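Long-range contact in ParA (Salmonella enterica subsp. enterica serovar Newport str. SL317, PDB 3EZF), which probably hydrolyses ATP to drive plasmid partition and, in its ADP-bound form, acts as a DNA-binding transcriptional regulator: residues Q62-N75 with Y85-R99. Numbering follows the deposited sequence.
Sequences QAIKEMEEDGYQFN and YALTIQNVIDIYAHR. Unlike the reference sequence in segment 62-75: E69 (reference Asp), D70 (reference Gly), Q73 (reference Glu). With SO4 (sulfate ion), chain H.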
loop_
_atom_site.group_PDB
_atom_site.type_symbol
_atom_site.label_atom_id
_atom_site.label_comp_id
_atom_site.label_asym_id
_atom_site.label_seq_id
_atom_site.Cartn_x
_atom_site.Cartn_y
_atom_site.Cartn_z
ATOM N N GLN A 62 -4.369 50.303 -6.072
ATOM C CA GLN A 62 -4.976 51.142 -5.058
ATOM C C GLN A 62 -4.846 50.469 -3.708
ATOM O O GLN A 62 -4.606 51.122 -2.703
ATOM C CB GLN A 62 -6.444 51.363 -5.388
ATOM C CG GLN A 62 -7.134 52.390 -4.530
ATOM C CD GLN A 62 -8.634 52.400 -4.768
ATOM O OE1 GLN A 62 -9.093 52.553 -5.904
ATOM N NE2 GLN A 62 -9.408 52.230 -3.699
ATOM N N ALA A 63 -5.017 49.155 -3.687
ATOM C CA ALA A 63 -4.891 48.387 -2.448
ATOM C C ALA A 63 -3.466 48.537 -1.920
ATOM O O ALA A 63 -3.264 48.852 -0.748
ATOM C CB ALA A 63 -5.190 46.918 -2.707
ATOM N N ILE A 64 -2.480 48.315 -2.790
ATOM C CA ILE A 64 -1.084 48.431 -2.395
ATOM C C ILE A 64 -0.755 49.836 -1.911
ATOM O O ILE A 64 -0.175 49.999 -0.843
ATOM C CB ILE A 64 -0.141 48.028 -3.549
ATOM C CG1 ILE A 64 -0.213 46.510 -3.739
ATOM C CG2 ILE A 64 1.277 48.466 -3.252
ATOM C CD1 ILE A 64 0.765 45.950 -4.716
ATOM N N LYS A 65 -1.134 50.848 -2.686
ATOM C CA LYS A 65 -0.891 52.243 -2.311
ATOM C C LYS A 65 -1.460 52.484 -0.912
ATOM O O LYS A 65 -0.744 52.852 0.017
ATOM C CB LYS A 65 -1.572 53.186 -3.318
ATOM C CG LYS A 65 -1.588 54.658 -2.900
ATOM C CD LYS A 65 -2.674 55.472 -3.621
ATOM C CE LYS A 65 -2.235 56.037 -4.969
ATOM N NZ LYS A 65 -2.450 55.120 -6.122
ATOM N N GLU A 66 -2.756 52.261 -0.770
ATOM C CA GLU A 66 -3.409 52.459 0.508
ATOM C C GLU A 66 -2.720 51.702 1.638
ATOM O O GLU A 66 -2.429 52.285 2.677
ATOM C CB GLU A 66 -4.881 52.033 0.427
ATOM C CG GLU A 66 -5.728 52.862 -0.526
ATOM C CD GLU A 66 -7.220 52.571 -0.408
ATOM O OE1 GLU A 66 -8.017 53.344 -0.998
ATOM O OE2 GLU A 66 -7.596 51.575 0.269
ATOM N N MET A 67 -2.456 50.412 1.431
ATOM C CA MET A 67 -1.826 49.561 2.445
ATOM C C MET A 67 -0.433 49.985 2.877
ATOM O O MET A 67 -0.073 49.828 4.043
ATOM C CB MET A 67 -1.777 48.107 1.963
ATOM C CG MET A 67 -3.066 47.329 2.182
ATOM S SD MET A 67 -3.111 45.806 1.215
ATOM C CE MET A 67 -2.391 44.611 2.336
ATOM N N GLU A 68 0.363 50.500 1.945
ATOM C CA GLU A 68 1.712 50.941 2.283
ATOM C C GLU A 68 1.631 52.302 2.951
ATOM O O GLU A 68 2.521 52.686 3.706
ATOM C CB GLU A 68 2.584 51.051 1.036
ATOM C CG GLU A 68 2.809 49.763 0.301
ATOM C CD GLU A 68 3.735 49.967 -0.869
ATOM O OE1 GLU A 68 3.699 51.079 -1.438
ATOM O OE2 GLU A 68 4.483 49.026 -1.224
ATOM N N GLU A 69 0.554 53.025 2.653
ATOM C CA GLU A 69 0.343 54.342 3.215
ATOM C C GLU A 69 0.402 54.243 4.753
ATOM O O GLU A 69 0.738 55.213 5.441
ATOM C CB GLU A 69 -0.973 54.956 2.664
ATOM C CG GLU A 69 -0.726 56.396 2.075
ATOM C CD GLU A 69 -1.413 56.681 0.683
ATOM O OE1 GLU A 69 -2.670 56.731 0.565
ATOM O OE2 GLU A 69 -0.678 56.860 -0.321
ATOM N N ASP A 70 0.159 53.052 5.293
ATOM C CA ASP A 70 0.225 52.879 6.740
ATOM C C ASP A 70 0.892 51.569 7.168
ATOM O O ASP A 70 0.329 50.783 7.934
ATOM C CB ASP A 70 -1.173 52.985 7.338
ATOM C CG ASP A 70 -2.025 51.786 7.029
ATOM O OD1 ASP A 70 -1.942 51.293 5.885
ATOM O OD2 ASP A 70 -2.780 51.344 7.926
ATOM N N GLY A 71 2.110 51.360 6.671
ATOM C CA GLY A 71 2.862 50.165 6.997
ATOM C C GLY A 71 2.689 49.055 5.981
ATOM O O GLY A 71 2.321 49.288 4.832
ATOM N N TYR A 72 2.941 47.832 6.416
ATOM C CA TYR A 72 2.828 46.668 5.546
ATOM C C TYR A 72 3.838 46.774 4.414
ATOM O O TYR A 72 3.896 47.793 3.725
ATOM C CB TYR A 72 1.420 46.544 4.953
ATOM C CG TYR A 72 1.147 45.157 4.421
ATOM C CD1 TYR A 72 0.322 44.276 5.114
ATOM C CD2 TYR A 72 1.775 44.698 3.260
ATOM C CE1 TYR A 72 0.134 42.973 4.669
ATOM C CE2 TYR A 72 1.592 43.399 2.806
ATOM C CZ TYR A 72 0.771 42.542 3.519
ATOM O OH TYR A 72 0.596 41.248 3.104
ATOM N N GLN A 73 4.598 45.699 4.214
ATOM C CA GLN A 73 5.642 45.624 3.187
ATOM C C GLN A 73 5.406 44.495 2.224
ATOM O O GLN A 73 5.428 43.329 2.625
ATOM C CB GLN A 73 6.978 45.319 3.826
ATOM C CG GLN A 73 8.181 45.929 3.190
ATOM C CD GLN A 73 8.955 46.589 4.258
ATOM O OE1 GLN A 73 8.436 47.492 4.912
ATOM N NE2 GLN A 73 10.181 46.131 4.498
ATOM N N PHE A 74 5.260 44.811 0.952
ATOM C CA PHE A 74 5.066 43.744 -0.004
ATOM C C PHE A 74 6.443 43.219 -0.418
ATOM O O PHE A 74 7.452 43.926 -0.334
ATOM C CB PHE A 74 4.288 44.253 -1.225
ATOM C CG PHE A 74 2.892 44.708 -0.906
ATOM C CD1 PHE A 74 1.838 43.807 -0.892
ATOM C CD2 PHE A 74 2.640 46.038 -0.587
ATOM C CE1 PHE A 74 0.557 44.226 -0.559
ATOM C CE2 PHE A 74 1.367 46.468 -0.252
ATOM C CZ PHE A 74 0.323 45.564 -0.237
ATOM N N ASN A 75 6.466 41.965 -0.847
ATOM C CA ASN A 75 7.677 41.291 -1.286
ATOM C C ASN A 75 8.100 41.852 -2.654
ATOM O O ASN A 75 7.249 42.156 -3.492
ATOM C CB ASN A 75 7.374 39.788 -1.367
ATOM C CG ASN A 75 8.602 38.950 -1.517
ATOM O OD1 ASN A 75 9.509 39.018 -0.701
ATOM N ND2 ASN A 75 8.639 38.139 -2.561
ATOM N N TYR A 85 8.116 43.576 -7.639
ATOM C CA TYR A 85 6.877 43.504 -6.863
ATOM C C TYR A 85 6.391 42.091 -7.062
ATOM O O TYR A 85 5.747 41.788 -8.060
ATOM C CB TYR A 85 5.813 44.467 -7.392
ATOM C CG TYR A 85 5.425 45.556 -6.411
ATOM C CD1 TYR A 85 5.299 46.882 -6.828
ATOM C CD2 TYR A 85 5.217 45.271 -5.063
ATOM C CE1 TYR A 85 4.992 47.892 -5.933
ATOM C CE2 TYR A 85 4.906 46.272 -4.159
ATOM C CZ TYR A 85 4.800 47.587 -4.600
ATOM O OH TYR A 85 4.547 48.618 -3.717
ATOM N N ALA A 86 6.734 41.220 -6.123
ATOM C CA ALA A 86 6.342 39.827 -6.197
ATOM C C ALA A 86 5.613 39.511 -4.925
ATOM O O ALA A 86 6.225 39.063 -3.966
ATOM C CB ALA A 86 7.567 38.956 -6.323
ATOM N N LEU A 87 4.305 39.748 -4.918
ATOM C CA LEU A 87 3.486 39.512 -3.735
ATOM C C LEU A 87 3.366 38.022 -3.480
ATOM O O LEU A 87 3.307 37.229 -4.420
ATOM C CB LEU A 87 2.077 40.105 -3.912
ATOM C CG LEU A 87 1.810 41.384 -4.706
ATOM C CD1 LEU A 87 0.383 41.809 -4.410
ATOM C CD2 LEU A 87 2.778 42.492 -4.327
ATOM N N THR A 88 3.327 37.654 -2.202
ATOM C CA THR A 88 3.203 36.257 -1.792
ATOM C C THR A 88 1.749 35.886 -1.558
ATOM O O THR A 88 0.878 36.746 -1.507
ATOM C CB THR A 88 3.905 36.007 -0.477
ATOM O OG1 THR A 88 3.255 36.775 0.551
ATOM C CG2 THR A 88 5.366 36.396 -0.583
ATOM N N ILE A 89 1.500 34.593 -1.390
ATOM C CA ILE A 89 0.156 34.103 -1.139
ATOM C C ILE A 89 -0.468 34.906 -0.002
ATOM O O ILE A 89 -1.680 35.123 0.009
ATOM C CB ILE A 89 0.152 32.596 -0.729
ATOM C CG1 ILE A 89 0.700 31.721 -1.866
ATOM C CG2 ILE A 89 -1.264 32.162 -0.353
ATOM C CD1 ILE A 89 -0.160 31.712 -3.087
ATOM N N GLN A 90 0.350 35.352 0.953
ATOM C CA GLN A 90 -0.175 36.121 2.090
ATOM C C GLN A 90 -0.469 37.545 1.709
ATOM O O GLN A 90 -1.463 38.113 2.154
ATOM C CB GLN A 90 0.791 36.126 3.282
ATOM C CG GLN A 90 0.328 35.282 4.479
ATOM C CD GLN A 90 -1.039 35.673 5.013
ATOM O OE1 GLN A 90 -1.831 34.814 5.392
ATOM N NE2 GLN A 90 -1.315 36.961 5.059
ATOM N N ASN A 91 0.415 38.129 0.909
ATOM C CA ASN A 91 0.229 39.496 0.428
ATOM C C ASN A 91 -1.129 39.586 -0.290
ATOM O O ASN A 91 -1.941 40.474 0.004
ATOM C CB ASN A 91 1.363 39.872 -0.531
ATOM C CG ASN A 91 2.719 39.910 0.153
ATOM O OD1 ASN A 91 3.753 40.144 -0.485
ATOM N ND2 ASN A 91 2.723 39.680 1.456
ATOM N N VAL A 92 -1.360 38.651 -1.217
ATOM C CA VAL A 92 -2.603 38.570 -1.968
ATOM C C VAL A 92 -3.803 38.416 -1.024
ATOM O O VAL A 92 -4.831 39.083 -1.196
ATOM C CB VAL A 92 -2.590 37.369 -2.944
ATOM C CG1 VAL A 92 -3.949 37.244 -3.663
ATOM C CG2 VAL A 92 -1.471 37.550 -3.955
ATOM N N ILE A 93 -3.680 37.522 -0.045
ATOM C CA ILE A 93 -4.747 37.305 0.922
ATOM C C ILE A 93 -4.984 38.566 1.730
ATOM O O ILE A 93 -6.118 38.896 2.063
ATOM C CB ILE A 93 -4.396 36.176 1.887
ATOM C CG1 ILE A 93 -4.376 34.856 1.118
ATOM C CG2 ILE A 93 -5.381 36.151 3.057
ATOM C CD1 ILE A 93 -3.823 33.699 1.901
ATOM N N ASP A 94 -3.910 39.275 2.049
ATOM C CA ASP A 94 -4.049 40.501 2.810
ATOM C C ASP A 94 -4.680 41.628 1.985
ATOM O O ASP A 94 -5.324 42.523 2.542
ATOM C CB ASP A 94 -2.695 40.932 3.381
ATOM C CG ASP A 94 -2.257 40.072 4.559
ATOM O OD1 ASP A 94 -3.126 39.581 5.316
ATOM O OD2 ASP A 94 -1.041 39.899 4.739
ATOM N N ILE A 95 -4.501 41.589 0.664
ATOM C CA ILE A 95 -5.090 42.605 -0.202
ATOM C C ILE A 95 -6.580 42.328 -0.256
ATOM O O ILE A 95 -7.387 43.257 -0.262
ATOM C CB ILE A 95 -4.522 42.556 -1.643
ATOM C CG1 ILE A 95 -3.184 43.299 -1.712
ATOM C CG2 ILE A 95 -5.525 43.168 -2.621
ATOM C CD1 ILE A 95 -2.504 43.202 -3.034
ATOM N N TYR A 96 -6.939 41.044 -0.303
ATOM C CA TYR A 96 -8.345 40.634 -0.347
ATOM C C TYR A 96 -8.978 40.998 0.986
ATOM O O TYR A 96 -10.184 41.277 1.070
ATOM C CB TYR A 96 -8.482 39.121 -0.548
ATOM C CG TYR A 96 -8.481 38.641 -1.976
ATOM C CD1 TYR A 96 -7.451 37.844 -2.461
ATOM C CD2 TYR A 96 -9.542 38.937 -2.829
ATOM C CE1 TYR A 96 -7.478 37.360 -3.761
ATOM C CE2 TYR A 96 -9.583 38.455 -4.142
ATOM C CZ TYR A 96 -8.549 37.665 -4.602
ATOM O OH TYR A 96 -8.561 37.190 -5.900
ATOM N N ALA A 97 -8.160 40.985 2.035
ATOM C CA ALA A 97 -8.657 41.301 3.368
ATOM C C ALA A 97 -8.848 42.807 3.482
ATOM O O ALA A 97 -9.828 43.287 4.064
ATOM C CB ALA A 97 -7.686 40.802 4.426
ATOM N N HIS A 98 -7.911 43.557 2.919
ATOM C CA HIS A 98 -8.009 44.999 2.954
ATOM C C HIS A 98 -9.250 45.405 2.156
ATOM O O HIS A 98 -9.976 46.312 2.537
ATOM C CB HIS A 98 -6.762 45.603 2.342
ATOM C CG HIS A 98 -6.785 47.091 2.291
ATOM N ND1 HIS A 98 -6.256 47.802 1.233
ATOM C CD2 HIS A 98 -7.294 48.008 3.143
ATOM C CE1 HIS A 98 -6.447 49.092 1.437
ATOM N NE2 HIS A 98 -7.075 49.245 2.587
ATOM N N ARG A 99 -9.495 44.707 1.054
ATOM C CA ARG A 99 -10.649 44.967 0.197
ATOM C C ARG A 99 -11.927 44.462 0.863
ATOM O O ARG A 99 -12.989 44.375 0.234
ATOM C CB ARG A 99 -10.454 44.260 -1.148
ATOM C CG ARG A 99 -10.460 45.188 -2.341
ATOM C CD ARG A 99 -9.624 46.425 -2.043
ATOM N NE ARG A 99 -9.693 47.437 -3.092
ATOM C CZ ARG A 99 -10.814 47.834 -3.685
ATOM N NH1 ARG A 99 -11.983 47.304 -3.345
ATOM N NH2 ARG A 99 -10.764 48.774 -4.622
HETATM S S SO4 H . -14.496 50.142 -5.419
HETATM O O1 SO4 H . -13.625 51.260 -5.001
HETATM O O2 SO4 H . -15.743 50.164 -4.627
HETATM O O3 SO4 H . -13.788 48.867 -5.195
HETATM O O4 SO4 H . -14.830 50.271 -6.850
#
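A63, M67 and F74 pack against I95 in the winged helix-turn-helix domain of ParA. Helix 62-69 and helix 89-98 run nearly perpendicular, at 88°. The chain between the two segments probably forms the wing, and N75 pairs with A86 at its base.

The apolar contacts centre on I95. Its CG2 lies 3.8 Å from A63 CB, while CG1 touches both M67 SD and F74 CE1. The F74 ring is held between Y72 CE2 on one face and I64 CG1 on the other, both offset toward the rim. L87 CD2 meets I64 CD1 tip to tip and also reaches F74 CD1. M67 CG runs alongside the H98 ring near ND1, the two side chains pointing opposite ways. The M67 chain bends at chi3 (91°), which brings CE over the centre of the Y72 ring and near D94 O.

The polar contacts lie in separate groups beside these apolar side chains. Y72 OH donates to the anti lone pair of D94 OD2 (2.7 Å), in the plane of the ring, and accepts a weak bond from N91 ND2. Y85 OH donates to E68 OE2, reaching it from above the carboxylate plane. N75 ND2 gives A86 O an in-plane bond of 2.9 Å, and A86 N returns one to N75 O. T88 is the N-cap of helix 89-98 and forms a capping box with N91. N91 OD1 takes N75 N (3.3 Å) and T88 N from opposite faces of its amide plane, which joins the helix start to the chain after F74.

At the far end, R99 passes near Q62, whose OE1 bonds R58. R58 also binds the sulfate held by R99, an ion that probably comes from the crystallisation liquor. Both R99 NH1 (3.0 Å) and NH2 (3.1 Å) donate to sulfate O3, which sits at the edge of the guanidinium, in its plane.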